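Phosphoribosylformylglycinamidine synthase 2 (Thermus thermophilus, PDB 3VIU) belongs to the AIR synthase related (PurM-like) family, contains two pairs of its N- and C-terminal domains, and binds ADP and magnesium. Local coordinates at residues H499-A502 against E503-G507; G370-D373 against P374-R378. All blocks are in the same frame, centred on the assembly; numbering follows the deposited sequence.

Reading from the N terminus, the chain leaves helix 357-361, runs through a loop and turns at Asp373 into helix 374-380: contact 2 (370-378) covers that entry. Contact 1 (499-507) comes more than a hundred residues later, inside helix 495-515, the connecting helix between strands 479-488 and 519-525. Each contact is local and closes no long loop, so the two follow in series and neither nest nor cross. They nevertheless meet in space, their centres about 13 Å apart, because the ring of His499 packs on Glu372 and its CB on the backbone of Gly370 and Arg371. The loop before helix 374-380 thus lies against helix 495-515 of the second PurM-N-like domain.

Contact 1: residues H499-A502 against E503-G507; sequences HELA and ETIAG
The imidazole of His499 and the aliphatic part of Glu503, one helical turn apart, make a CH-pi contact: CG of Glu503 lies over one ring face, 3.7 Å from the centroid of the His499 ring and displaced toward its rim. With CG of His499 anti to the backbone N (chi1 -179°), the ring swings toward the following turn, while the bent Glu503 chain offers a methylene and sets its carboxylate nearly parallel to the imidazole. That carboxylate pairs with Arg459 of helix 458-475.

Leucine and isoleucine suit the buried side, where CD1 of Leu501 comes within 4.2 Å of CD1 of Ile505 and both side chains pack on Leu50.

Among the hydrogen bonds, Glu503 N to His499 O is nearly straight, at 2.8 Å. Glu500 O is gripped twice, from opposite faces of its carbonyl plane: by Thr504 N at 2.9 Å and by the hydroxyl OG1 of Thr504 at 2.6 Å, so this buried threonine spends its polar atom on its own helix.

The repeated bonds from N-H of residue i+4 to C=O of residue i are those of an alpha helix, here the crossover helix of the beta-alpha-beta unit 479-488, 495-515, 519-525, with the side chain of Ile505 about 6 Å from the bound ADP.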
ATOM      1  N   HIS A 499      17.861  12.984   2.488  1.00 19.42           N
ATOM      2  CA  HIS A 499      17.595  13.554   1.182  1.00 19.48           C
ATOM      3  C   HIS A 499      16.573  12.698   0.431  1.00 19.16           C
ATOM      4  O   HIS A 499      15.621  13.215  -0.150  1.00 18.71           O
ATOM      5  CB  HIS A 499      18.893  13.660   0.387  1.00 19.10           C
ATOM      6  CG  HIS A 499      18.721  14.271  -0.966  1.00 21.07           C
ATOM      7  ND1 HIS A 499      18.603  13.518  -2.113  1.00 21.31           N
ATOM      8  CD2 HIS A 499      18.638  15.566  -1.354  1.00 20.48           C
ATOM      9  CE1 HIS A 499      18.458  14.321  -3.152  1.00 21.32           C
ATOM     10  NE2 HIS A 499      18.474  15.569  -2.718  1.00 21.56           N
ATOM     11  N   GLU A 500      16.761  11.386   0.460  1.00 19.07           N
ATOM     12  CA  GLU A 500      15.839  10.485  -0.219  1.00 17.68           C
ATOM     13  C   GLU A 500      14.435  10.590   0.379  1.00 17.27           C
ATOM     14  O   GLU A 500      13.438  10.551  -0.345  1.00 16.61           O
ATOM     15  CB  GLU A 500      16.361   9.053  -0.133  1.00 15.29           C
ATOM     16  CG  GLU A 500      17.737   8.901  -0.742  1.00 15.95           C
ATOM     17  CD  GLU A 500      18.252   7.481  -0.708  1.00 15.60           C
ATOM     18  OE1 GLU A 500      18.197   6.851   0.361  1.00 16.37           O
ATOM     19  OE2 GLU A 500      18.730   6.996  -1.752  1.00 19.65           O
ATOM     20  N   LEU A 501      14.361  10.733   1.698  1.00 16.73           N
ATOM     21  CA  LEU A 501      13.078  10.854   2.369  1.00 16.83           C
ATOM     22  C   LEU A 501      12.427  12.164   1.960  1.00 16.37           C
ATOM     23  O   LEU A 501      11.239  12.216   1.671  1.00 17.62           O
ATOM     24  CB  LEU A 501      13.258  10.828   3.887  1.00 17.93           C
ATOM     25  CG  LEU A 501      12.013  11.147   4.728  1.00 19.32           C
ATOM     26  CD1 LEU A 501      10.935  10.076   4.530  1.00 18.62           C
ATOM     27  CD2 LEU A 501      12.410  11.233   6.192  1.00 18.69           C
ATOM     28  N   ALA A 502      13.224  13.221   1.928  1.00 15.52           N
ATOM     29  CA  ALA A 502      12.722  14.531   1.575  1.00 14.99           C
ATOM     30  C   ALA A 502      12.253  14.570   0.122  1.00 15.19           C
ATOM     31  O   ALA A 502      11.160  15.066  -0.159  1.00 14.96           O
ATOM     32  CB  ALA A 502      13.798  15.589   1.834  1.00 14.94           C
ATOM     33  N   GLU A 503      13.069  14.048  -0.796  1.00 13.38           N
ATOM     34  CA  GLU A 503      12.699  14.039  -2.211  1.00 13.45           C
ATOM     35  C   GLU A 503      11.478  13.151  -2.464  1.00 14.63           C
ATOM     36  O   GLU A 503      10.639  13.458  -3.313  1.00 14.46           O
ATOM     37  CB  GLU A 503      13.865  13.544  -3.066  1.00 15.74           C
ATOM     38  CG  GLU A 503      15.026  14.517  -3.174  1.00 17.78           C
ATOM     39  CD  GLU A 503      14.686  15.709  -4.026  1.00 19.96           C
ATOM     40  OE1 GLU A 503      14.577  16.828  -3.482  1.00 21.05           O
ATOM     41  OE2 GLU A 503      14.518  15.518  -5.248  1.00 24.51           O
ATOM     42  N   THR A 504      11.383  12.045  -1.733  1.00 12.87           N
ATOM     43  CA  THR A 504      10.259  11.141  -1.895  1.00 11.62           C
ATOM     44  C   THR A 504       8.981  11.885  -1.528  1.00 11.73           C
ATOM     45  O   THR A 504       8.006  11.875  -2.277  1.00 13.69           O
ATOM     46  CB  THR A 504      10.421   9.895  -1.000  1.00 11.12           C
ATOM     47  OG1 THR A 504      11.557   9.139  -1.446  1.00 11.40           O
ATOM     48  CG2 THR A 504       9.171   9.015  -1.057  1.00  9.68           C
ATOM     49  N   ILE A 505       8.984  12.551  -0.381  1.00 10.98           N
ATOM     50  CA  ILE A 505       7.808  13.295   0.025  1.00 11.55           C
ATOM     51  C   ILE A 505       7.485  14.451  -0.942  1.00 13.16           C
ATOM     52  O   ILE A 505       6.320  14.690  -1.258  1.00 11.17           O
ATOM     53  CB  ILE A 505       7.958  13.810   1.470  1.00 10.96           C
ATOM     54  CG1 ILE A 505       7.901  12.609   2.432  1.00 11.76           C
ATOM     55  CG2 ILE A 505       6.869  14.841   1.775  1.00 10.77           C
ATOM     56  CD1 ILE A 505       7.903  12.951   3.918  1.00 10.78           C
ATOM     57  N   ALA A 506       8.508  15.154  -1.424  1.00 12.69           N
ATOM     58  CA  ALA A 506       8.276  16.250  -2.359  1.00 14.22           C
ATOM     59  C   ALA A 506       7.691  15.678  -3.652  1.00 14.99           C
ATOM     60  O   ALA A 506       6.858  16.309  -4.300  1.00 16.69           O
ATOM     61  CB  ALA A 506       9.583  16.999  -2.650  1.00 12.39           C
ATOM     62  N   GLY A 507       8.128  14.480  -4.021  1.00 14.20           N
ATOM     63  CA  GLY A 507       7.617  13.854  -5.223  1.00 14.70           C
ATOM     64  C   GLY A 507       6.114  13.630  -5.155  1.00 14.83           C
ATOM     65  O   GLY A 507       5.391  13.962  -6.091  1.00 15.27           O
TER

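Contact 2: residues G370-D373 against P374-R378; sequences GRED and PEVRR
Asp373 lays its CB against the CG2 methyl of Val376, 3.7 Å away, the two side chains crossing at about a right angle. Its carboxylate turns to the start of the helix: CG stands anti to the backbone N (chi1 178°), which brings OD2 of Asp373 within 3.0 Å of Glu375 N. The N-H arrives from above the carboxylate plane, about 48° out of it. OD1 has a different task, a salt bridge to Arg534, so the two oxygens divide their work between the helix end and Arg534, far along the chain, which also pairs with Glu500.

This is an N-cap, with Asp373 just before helix 374-380. Aspartate suits the position because its short chain can accept from a backbone N-H of the first turn, and its negative charge would probably be favoured by the helix dipole. Proline fits the next place, having no N-H to satisfy and a ring that restricts its backbone to a helix-compatible phi. The backbone carbonyl of Asp373 adds weak bonds, from Val376 N at 2.9 Å with a bent N-H angle of 129°, and from Arg377 N at 3.3 Å.

Glu372 crosses the same turn with an extended chain. Its OE2 comes within 3.5 Å of CG1 of Val376, and its OE1 lies 3.9 Å from CB of Arg377. Glutamate is long enough to carry its charge past the valine to Arg380, with which OE1 forms a salt bridge. The guanidinium of Arg377 leads away from the loop and pairs through NE with Glu381, just past the end of helix 374-380.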
ATOM      1  N   GLY A 370      19.599  17.545   4.037  1.00 28.28           N
ATOM      2  CA  GLY A 370      19.850  16.453   3.128  1.00 24.05           C
ATOM      3  C   GLY A 370      20.858  16.847   2.071  1.00 22.15           C
ATOM      4  O   GLY A 370      21.047  18.028   1.775  1.00 17.84           O
ATOM      5  N   ARG A 371      21.526  15.841   1.526  1.00 22.72           N
ATOM      6  CA  ARG A 371      22.501  16.029   0.465  1.00 23.81           C
ATOM      7  C   ARG A 371      22.507  14.730  -0.313  1.00 24.13           C
ATOM      8  O   ARG A 371      22.686  13.648   0.258  1.00 24.17           O
ATOM      9  CB  ARG A 371      23.908  16.302   1.012  1.00 25.24           C
ATOM     10  CG  ARG A 371      24.871  16.742  -0.079  1.00 27.74           C
ATOM     11  CD  ARG A 371      26.261  17.065   0.438  1.00 30.96           C
ATOM     12  NE  ARG A 371      27.133  15.899   0.423  1.00 35.87           N
ATOM     13  CZ  ARG A 371      27.551  15.268   1.514  1.00 40.28           C
ATOM     14  NH1 ARG A 371      27.172  15.700   2.714  1.00 41.41           N
ATOM     15  NH2 ARG A 371      28.348  14.208   1.403  1.00 40.11           N
ATOM     16  N   GLU A 372      22.310  14.833  -1.619  1.00 23.06           N
ATOM     17  CA  GLU A 372      22.278  13.645  -2.451  1.00 23.30           C
ATOM     18  C   GLU A 372      23.580  12.845  -2.491  1.00 21.77           C
ATOM     19  O   GLU A 372      24.677  13.402  -2.559  1.00 20.80           O
ATOM     20  CB  GLU A 372      21.861  14.012  -3.877  1.00 22.95           C
ATOM     21  CG  GLU A 372      21.834  12.818  -4.800  1.00 23.71           C
ATOM     22  CD  GLU A 372      21.089  13.088  -6.084  1.00 25.62           C
ATOM     23  OE1 GLU A 372      21.426  14.077  -6.776  1.00 22.87           O
ATOM     24  OE2 GLU A 372      20.168  12.302  -6.396  1.00 25.79           O
ATOM     25  N   ASP A 373      23.428  11.526  -2.437  1.00 20.68           N
ATOM     26  CA  ASP A 373      24.540  10.587  -2.508  1.00 20.08           C
ATOM     27  C   ASP A 373      25.190  10.816  -3.887  1.00 21.26           C
ATOM     28  O   ASP A 373      24.560  10.608  -4.930  1.00 18.90           O
ATOM     29  CB  ASP A 373      23.976   9.165  -2.372  1.00 19.39           C
ATOM     30  CG  ASP A 373      25.034   8.085  -2.481  1.00 20.73           C
ATOM     31  OD1 ASP A 373      24.701   6.929  -2.161  1.00 23.40           O
ATOM     32  OD2 ASP A 373      26.178   8.369  -2.888  1.00 23.05           O
ATOM     33  N   PRO A 374      26.454  11.268  -3.907  1.00 19.89           N
ATOM     34  CA  PRO A 374      27.123  11.514  -5.187  1.00 21.95           C
ATOM     35  C   PRO A 374      27.087  10.345  -6.166  1.00 21.83           C
ATOM     36  O   PRO A 374      27.085  10.550  -7.381  1.00 21.03           O
ATOM     37  CB  PRO A 374      28.549  11.906  -4.773  1.00 20.26           C
ATOM     38  CG  PRO A 374      28.724  11.229  -3.440  1.00 21.99           C
ATOM     39  CD  PRO A 374      27.382  11.462  -2.781  1.00 19.25           C
ATOM     40  N   GLU A 375      27.048   9.125  -5.645  1.00 21.71           N
ATOM     41  CA  GLU A 375      27.015   7.955  -6.514  1.00 23.25           C
ATOM     42  C   GLU A 375      25.677   7.838  -7.222  1.00 21.14           C
ATOM     43  O   GLU A 375      25.607   7.359  -8.354  1.00 22.22           O
ATOM     44  CB  GLU A 375      27.317   6.679  -5.718  1.00 25.45           C
ATOM     45  CG  GLU A 375      28.693   6.717  -5.073  1.00 32.11           C
ATOM     46  CD  GLU A 375      29.803   7.036  -6.076  1.00 34.36           C
ATOM     47  OE1 GLU A 375      30.809   7.663  -5.669  1.00 32.38           O
ATOM     48  OE2 GLU A 375      29.664   6.652  -7.263  1.00 36.73           O
ATOM     49  N   VAL A 376      24.613   8.270  -6.559  1.00 19.73           N
ATOM     50  CA  VAL A 376      23.298   8.233  -7.184  1.00 20.34           C
ATOM     51  C   VAL A 376      23.313   9.196  -8.376  1.00 20.63           C
ATOM     52  O   VAL A 376      22.845   8.855  -9.461  1.00 22.00           O
ATOM     53  CB  VAL A 376      22.187   8.653  -6.194  1.00 19.58           C
ATOM     54  CG1 VAL A 376      20.878   8.866  -6.932  1.00 17.81           C
ATOM     55  CG2 VAL A 376      22.019   7.576  -5.132  1.00 20.52           C
ATOM     56  N   ARG A 377      23.866  10.390  -8.175  1.00 20.29           N
ATOM     57  CA  ARG A 377      23.944  11.382  -9.238  1.00 20.95           C
ATOM     58  C   ARG A 377      24.808  10.840 -10.379  1.00 21.85           C
ATOM     59  O   ARG A 377      24.412  10.869 -11.547  1.00 22.63           O
ATOM     60  CB  ARG A 377      24.537  12.689  -8.696  1.00 21.24           C
ATOM     61  CG  ARG A 377      24.500  13.867  -9.675  1.00 25.14           C
ATOM     62  CD  ARG A 377      25.039  15.141  -9.031  1.00 28.61           C
ATOM     63  NE  ARG A 377      24.908  16.310  -9.898  1.00 32.40           N
ATOM     64  CZ  ARG A 377      25.203  17.558  -9.532  1.00 34.44           C
ATOM     65  NH1 ARG A 377      25.649  17.807  -8.307  1.00 33.64           N
ATOM     66  NH2 ARG A 377      25.060  18.562 -10.394  1.00 32.66           N
ATOM     67  N   ARG A 378      25.986  10.335 -10.032  1.00 21.52           N
ATOM     68  CA  ARG A 378      26.911   9.785 -11.018  1.00 22.27           C
ATOM     69  C   ARG A 378      26.194   8.784 -11.931  1.00 21.02           C
ATOM     70  O   ARG A 378      26.292   8.864 -13.156  1.00 19.90           O
ATOM     71  CB  ARG A 378      28.072   9.102 -10.299  1.00 25.31           C
ATOM     72  CG  ARG A 378      29.232   8.699 -11.177  1.00 30.47           C
ATOM     73  CD  ARG A 378      30.255   7.925 -10.355  1.00 36.41           C
ATOM     74  NE  ARG A 378      31.531   7.765 -11.048  1.00 41.51           N
ATOM     75  CZ  ARG A 378      31.666   7.253 -12.270  1.00 42.71           C
ATOM     76  NH1 ARG A 378      30.596   6.849 -12.946  1.00 42.06           N
ATOM     77  NH2 ARG A 378      32.872   7.141 -12.812  1.00 42.00           N
TER